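Local atomic coordinates of protein B (Streptococcus agalactiae, PDB entry 5H6I), a protein that permeabilizes membranes as the secreted, pore-forming CAMP factor and also binds IgG as a bacterial Fc-binding protein. Residues G130-L134 / Q151-V155; G61-E65 / N124-G128; K44-D48 / V99-T103. One frame throughout, in Å; residues are numbered along the deposited sequence.

Contact 1 of 3, residues G130-L134 / Q151-V155; sequences GITKL and QVNDV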
# COMPACT_ATOMS: atom_id res chain seq x y z
N GLY A 130 7.03 -12.38 -1.45
CA GLY A 130 6.51 -13.21 -0.38
C GLY A 130 5.01 -13.04 -0.18
O GLY A 130 4.30 -14.02 0.05
N ILE A 131 4.52 -11.80 -0.25
CA ILE A 131 3.08 -11.57 -0.15
C ILE A 131 2.36 -12.23 -1.32
O ILE A 131 1.25 -12.75 -1.16
CB ILE A 131 2.79 -10.06 -0.09
CG1 ILE A 131 3.58 -9.41 1.05
CG2 ILE A 131 1.30 -9.81 0.09
CD1 ILE A 131 3.33 -7.92 1.19
N THR A 132 2.98 -12.23 -2.50
CA THR A 132 2.42 -12.95 -3.64
C THR A 132 2.29 -14.43 -3.33
O THR A 132 1.25 -15.05 -3.61
CB THR A 132 3.29 -12.72 -4.87
OG1 THR A 132 3.11 -11.38 -5.35
CG2 THR A 132 2.93 -13.71 -5.98
N LYS A 133 3.33 -15.02 -2.74
CA LYS A 133 3.28 -16.44 -2.38
C LYS A 133 2.20 -16.71 -1.34
O LYS A 133 1.63 -17.81 -1.31
CB LYS A 133 4.64 -16.90 -1.86
CG LYS A 133 5.51 -17.56 -2.92
CD LYS A 133 6.98 -17.23 -2.73
CE LYS A 133 7.56 -17.91 -1.51
NZ LYS A 133 9.01 -17.62 -1.34
N LEU A 134 1.90 -15.73 -0.49
CA LEU A 134 0.87 -15.93 0.52
C LEU A 134 -0.53 -15.86 -0.09
O LEU A 134 -1.37 -16.72 0.17
CB LEU A 134 1.01 -14.88 1.63
CG LEU A 134 -0.03 -14.95 2.76
CD1 LEU A 134 -0.16 -16.37 3.28
CD2 LEU A 134 0.34 -14.00 3.88
N GLN A 151 3.22 -20.39 5.26
CA GLN A 151 3.57 -19.26 4.41
C GLN A 151 3.44 -17.93 5.14
O GLN A 151 4.17 -16.98 4.84
CB GLN A 151 2.71 -19.28 3.15
CG GLN A 151 3.12 -18.26 2.10
CD GLN A 151 4.60 -18.31 1.77
OE1 GLN A 151 5.17 -19.38 1.57
NE2 GLN A 151 5.24 -17.14 1.72
N VAL A 152 2.51 -17.84 6.09
CA VAL A 152 2.38 -16.62 6.89
C VAL A 152 3.65 -16.38 7.69
O VAL A 152 4.12 -15.24 7.83
CB VAL A 152 1.14 -16.71 7.79
CG1 VAL A 152 1.21 -15.67 8.91
CG2 VAL A 152 -0.13 -16.52 6.97
N ASN A 153 4.25 -17.46 8.22
CA ASN A 153 5.52 -17.32 8.93
C ASN A 153 6.66 -16.98 7.98
O ASN A 153 7.59 -16.27 8.37
CB ASN A 153 5.83 -18.60 9.70
CG ASN A 153 4.83 -18.86 10.81
OD1 ASN A 153 4.35 -17.93 11.46
ND2 ASN A 153 4.51 -20.13 11.04
N ASP A 154 6.60 -17.48 6.74
CA ASP A 154 7.58 -17.07 5.74
C ASP A 154 7.53 -15.57 5.51
O ASP A 154 8.58 -14.92 5.40
CB ASP A 154 7.32 -17.81 4.42
CG ASP A 154 8.35 -18.89 4.15
OD1 ASP A 154 9.07 -19.28 5.09
OD2 ASP A 154 8.43 -19.35 2.99
N VAL A 155 6.33 -15.00 5.46
CA VAL A 155 6.19 -13.56 5.28
C VAL A 155 6.73 -12.81 6.49
O VAL A 155 7.47 -11.83 6.35
CB VAL A 155 4.71 -13.21 5.00
CG1 VAL A 155 4.47 -11.72 5.19
CG2 VAL A 155 4.32 -13.65 3.60
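In Leu134 the CG points away from the backbone N (chi1 179°), and Gln151 takes the same rotamer, which turns the two side chains toward each other across the interface. The setting is an antiparallel helix hairpin. Helix 121-139 and helix 145-163 follow each other in the chain, and their segments 130-134 and 151-155 run at 166° to one another with axes 9.2 Å apart. Gly130 stands level with Val155, and Leu134 with Gln151. Gly130 has no side chain, consistent with the close approach of the helices here: Val155 CG2 rests 3.6 Å from Gly130 O. Leu134 spreads its two methyls over the opposite helix. CD1 meets Val152 CG2 at 3.7 Å, and CD2 reaches Val155 CG2 at 4.0 Å. The Leu134 and Val155 side chains cross at about a right angle. Gln151 packs beside this leucine. Its CG lies 3.6 Å from Leu134 CA, and the bend at chi2 (50°) then carries the amide along the first helix toward Lys133 and Gly130. Lys133 crosses the glutamine at about a right angle and sets its aliphatic part against the amide. Its NZ is not in contact with the carboxylate of Asp154, though the opposite charges may attract weakly. Helix 93-115 borders the apolar side of the pair: Ala108 touches both Ile131 and Val155, and Val105 touches Leu134. On the side of the interface away from helix 93-115, Gln151 NE2 lies 3.6 Å from Lys133 CB.

Contact 2 of 3, residues G61-E65 / N124-G128; sequences GTDYE and NIDMG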
# COMPACT_ATOMS: atom_id res chain seq x y z
N GLY A 61 1.80 0.98 -9.20
CA GLY A 61 3.07 0.91 -9.89
C GLY A 61 4.23 0.40 -9.07
O GLY A 61 5.38 0.59 -9.46
N THR A 62 3.96 -0.24 -7.94
CA THR A 62 5.00 -0.76 -7.06
C THR A 62 5.00 -2.29 -7.11
O THR A 62 4.28 -2.91 -7.90
CB THR A 62 4.79 -0.25 -5.63
OG1 THR A 62 3.81 -1.05 -4.97
CG2 THR A 62 4.33 1.20 -5.65
N ASP A 63 5.81 -2.90 -6.25
CA ASP A 63 5.84 -4.35 -6.12
C ASP A 63 4.62 -4.90 -5.40
O ASP A 63 4.48 -6.13 -5.31
CB ASP A 63 7.11 -4.79 -5.39
CG ASP A 63 8.37 -4.32 -6.08
OD1 ASP A 63 8.68 -4.86 -7.17
OD2 ASP A 63 9.05 -3.42 -5.55
N TYR A 64 3.74 -4.04 -4.90
CA TYR A 64 2.54 -4.46 -4.18
C TYR A 64 1.27 -4.13 -4.95
O TYR A 64 0.18 -4.23 -4.39
CB TYR A 64 2.50 -3.81 -2.80
CG TYR A 64 3.78 -3.99 -2.01
CD1 TYR A 64 3.98 -5.12 -1.23
CD2 TYR A 64 4.78 -3.03 -2.04
CE1 TYR A 64 5.15 -5.29 -0.51
CE2 TYR A 64 5.95 -3.19 -1.33
CZ TYR A 64 6.13 -4.32 -0.56
OH TYR A 64 7.29 -4.48 0.15
N GLU A 65 1.38 -3.75 -6.22
CA GLU A 65 0.18 -3.44 -7.00
C GLU A 65 -0.58 -4.71 -7.35
O GLU A 65 -1.78 -4.83 -7.07
CB GLU A 65 0.56 -2.67 -8.27
CG GLU A 65 -0.62 -2.38 -9.19
CD GLU A 65 -0.19 -2.08 -10.61
OE1 GLU A 65 0.36 -0.99 -10.85
OE2 GLU A 65 -0.41 -2.94 -11.49
N ASN A 124 11.73 -4.28 -1.05
CA ASN A 124 10.33 -4.34 -1.45
C ASN A 124 10.09 -5.39 -2.52
O ASN A 124 9.00 -5.98 -2.58
CB ASN A 124 9.86 -2.96 -1.93
CG ASN A 124 9.46 -2.05 -0.79
OD1 ASN A 124 8.70 -2.44 0.09
ND2 ASN A 124 9.98 -0.83 -0.80
N ILE A 125 11.08 -5.64 -3.38
CA ILE A 125 10.93 -6.66 -4.41
C ILE A 125 10.82 -8.04 -3.77
O ILE A 125 9.93 -8.83 -4.11
CB ILE A 125 12.11 -6.59 -5.40
CG1 ILE A 125 11.91 -5.44 -6.39
CG2 ILE A 125 12.25 -7.91 -6.15
CD1 ILE A 125 13.01 -5.34 -7.43
N ASP A 126 11.72 -8.35 -2.83
CA ASP A 126 11.70 -9.66 -2.19
C ASP A 126 10.46 -9.83 -1.33
O ASP A 126 9.87 -10.92 -1.28
CB ASP A 126 12.96 -9.86 -1.36
CG ASP A 126 14.21 -10.01 -2.21
OD1 ASP A 126 14.07 -10.20 -3.44
OD2 ASP A 126 15.32 -9.95 -1.65
N MET A 127 10.03 -8.77 -0.65
CA MET A 127 8.87 -8.87 0.24
C MET A 127 7.57 -8.93 -0.55
O MET A 127 6.65 -9.68 -0.18
CB MET A 127 8.86 -7.70 1.21
CG MET A 127 8.42 -8.08 2.61
SD MET A 127 6.66 -7.81 2.87
CE MET A 127 6.64 -6.02 2.94
N GLY A 128 7.46 -8.17 -1.64
CA GLY A 128 6.30 -8.29 -2.50
C GLY A 128 6.19 -9.68 -3.12
O GLY A 128 5.08 -10.14 -3.40
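An ST turn and a type I beta turn shape the loop 61-65, which leads into helix 65-84 and packs Asp63 and Tyr64 against helix segment 124-128. Thr62 OG1 accepts the N-H of Tyr64 at 3.0 Å, and Tyr64 takes the N-cap position. From there its ring reaches across to helix 121-139. Tyr64 OH donates to Asn124 OD1 at 2.5 Å, a very short modelled distance that is doubtful in detail at this resolution. The amide sits at the ring edge, near the ring plane, but its own plane is turned 87° from the ring. Asn124 OD1 has a second partner, the hydroxyl of Ser112 on helix 93-115. Met127 bends at chi2 and chi3, which brings its methyl CE 3.3 Å from Tyr64 OH. With no side chain, Gly128 can lie close to the turn at Asp63 O, its CA 4.0 Å from that oxygen. Asp63 keeps its CG beside its backbone N (chi1 -58°) and sets the carboxylate at a slant against Ile125, with Asp63 OD1 3.4 Å from Ile125 CG1. The other oxygen, OD2, is hydrogen-bonded to the hydroxyl of Tyr177. The contact thus joins the connection between helices 35-58 and 65-84 to helix 121-139. Ser112 of helix 93-115 touches both Tyr64 and Met127, and Ala108 touches Met127.

Contact 3 of 3, residues K44-D48 / V99-T103; sequences KLDQD and VEALT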
# COMPACT_ATOMS: atom_id res chain seq x y z
N LYS A 44 -15.61 -9.65 8.61
CA LYS A 44 -14.17 -9.45 8.55
C LYS A 44 -13.70 -9.24 7.12
O LYS A 44 -12.80 -8.44 6.86
CB LYS A 44 -13.44 -10.63 9.19
CG LYS A 44 -11.94 -10.45 9.30
CD LYS A 44 -11.58 -9.38 10.31
CE LYS A 44 -10.07 -9.23 10.45
NZ LYS A 44 -9.45 -8.73 9.19
N LEU A 45 -14.31 -9.96 6.17
CA LEU A 45 -13.95 -9.78 4.77
C LEU A 45 -14.37 -8.41 4.25
O LEU A 45 -13.76 -7.90 3.30
CB LEU A 45 -14.57 -10.89 3.92
CG LEU A 45 -13.95 -12.28 4.08
CD1 LEU A 45 -14.78 -13.33 3.36
CD2 LEU A 45 -12.51 -12.29 3.58
N ASP A 46 -15.39 -7.80 4.86
CA ASP A 46 -15.75 -6.44 4.50
C ASP A 46 -14.77 -5.42 5.08
O ASP A 46 -14.52 -4.38 4.46
CB ASP A 46 -17.17 -6.12 4.98
CG ASP A 46 -18.23 -6.68 4.05
OD1 ASP A 46 -17.85 -7.31 3.04
OD2 ASP A 46 -19.43 -6.49 4.33
N GLN A 47 -14.21 -5.70 6.26
CA GLN A 47 -13.16 -4.85 6.80
C GLN A 47 -11.91 -4.91 5.93
O GLN A 47 -11.27 -3.88 5.67
CB GLN A 47 -12.83 -5.27 8.24
CG GLN A 47 -11.57 -4.63 8.81
CD GLN A 47 -11.21 -5.17 10.18
OE1 GLN A 47 -11.94 -5.98 10.75
NE2 GLN A 47 -10.08 -4.73 10.71
N ASP A 48 -11.56 -6.10 5.45
CA ASP A 48 -10.40 -6.23 4.56
C ASP A 48 -10.68 -5.60 3.20
O ASP A 48 -9.79 -4.98 2.61
CB ASP A 48 -10.02 -7.70 4.41
CG ASP A 48 -9.76 -8.38 5.74
OD1 ASP A 48 -9.49 -7.67 6.73
OD2 ASP A 48 -9.83 -9.63 5.79
N VAL A 99 -9.13 -16.34 5.68
CA VAL A 99 -9.54 -15.00 6.09
C VAL A 99 -8.51 -14.40 7.03
O VAL A 99 -8.18 -13.21 6.93
CB VAL A 99 -10.95 -15.05 6.72
CG1 VAL A 99 -11.26 -13.75 7.44
CG2 VAL A 99 -12.00 -15.34 5.66
N GLU A 100 -7.98 -15.20 7.96
CA GLU A 100 -6.98 -14.70 8.89
C GLU A 100 -5.69 -14.31 8.16
O GLU A 100 -5.06 -13.31 8.50
CB GLU A 100 -6.69 -15.74 9.96
CG GLU A 100 -7.84 -15.98 10.92
CD GLU A 100 -7.69 -17.28 11.69
OE1 GLU A 100 -6.87 -18.13 11.27
OE2 GLU A 100 -8.38 -17.45 12.72
N ALA A 101 -5.29 -15.11 7.16
CA ALA A 101 -4.07 -14.81 6.42
C ALA A 101 -4.19 -13.52 5.62
O ALA A 101 -3.16 -12.95 5.23
CB ALA A 101 -3.72 -15.97 5.49
N LEU A 102 -5.41 -13.04 5.36
CA LEU A 102 -5.57 -11.75 4.69
C LEU A 102 -5.17 -10.60 5.61
O LEU A 102 -4.69 -9.57 5.12
CB LEU A 102 -7.01 -11.58 4.22
CG LEU A 102 -7.35 -12.27 2.90
CD1 LEU A 102 -8.85 -12.19 2.63
CD2 LEU A 102 -6.56 -11.65 1.76
N THR A 103 -5.35 -10.76 6.92
CA THR A 103 -4.85 -9.76 7.86
C THR A 103 -3.33 -9.72 7.85
O THR A 103 -2.73 -8.65 7.96
CB THR A 103 -5.39 -10.04 9.26
OG1 THR A 103 -6.82 -9.99 9.25
CG2 THR A 103 -4.86 -9.01 10.25
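Lys44 reaches Thr103 with its amine and Val99 with its chain. Its CG lies 3.8 Å from Val99 CG1, the two side chains sliding past each other in opposite directions. Bends at chi2 (69°) and chi4 (65°) bring the amine toward Asp48 and Thr103. There NZ donates to Thr103 OG1 at 2.9 Å. The same NZ forms a salt bridge with Asp48 OD1 at 2.7 Å, one helical turn on; two partners therefore hold the amine. Leu45 comes next and turns its end into the interface. CD2 meets Val99 CG2 at 3.7 Å and Leu102 CD1 at 3.8 Å, crossing both side chains at about a right angle. Asp48 closes the segment. Its OD2 lies 3.8 Å from Leu102 CB, while OD1 is held by the lysine. Leu102 also touches Ser74, Val75 and Leu78 of helix 65-84 and Ile138 of helix 121-139. The two segments run at 29° to each other, with axes 10.3 Å apart. Apolar side chains inside and a lysine-threonine hydrogen bond with a salt bridge at the margin join helices 35-58 and 93-115 within this all-helical bundle.

How the contacts relate
The three contacts belong to one helical bundle in the first part of the chain, and all are part of the CAMP factor family sequence. Contacts 1 and 2 share helix 121-139. Their centres are 13 Å apart, and they touch where Ile131 CD1 packs on Tyr64 CE1 at 3.6 Å. Contacts 1 and 3 have centres 15 Å apart. They meet through Ala101, whose CB is 3.9 Å from Val152 CG2. Contacts 2 and 3 do not touch; their nearest atoms are about 11 Å apart. Segments 61-65 and 99-103 fall in the IgG constant region-binding region, while the segments they pack against fall outside it.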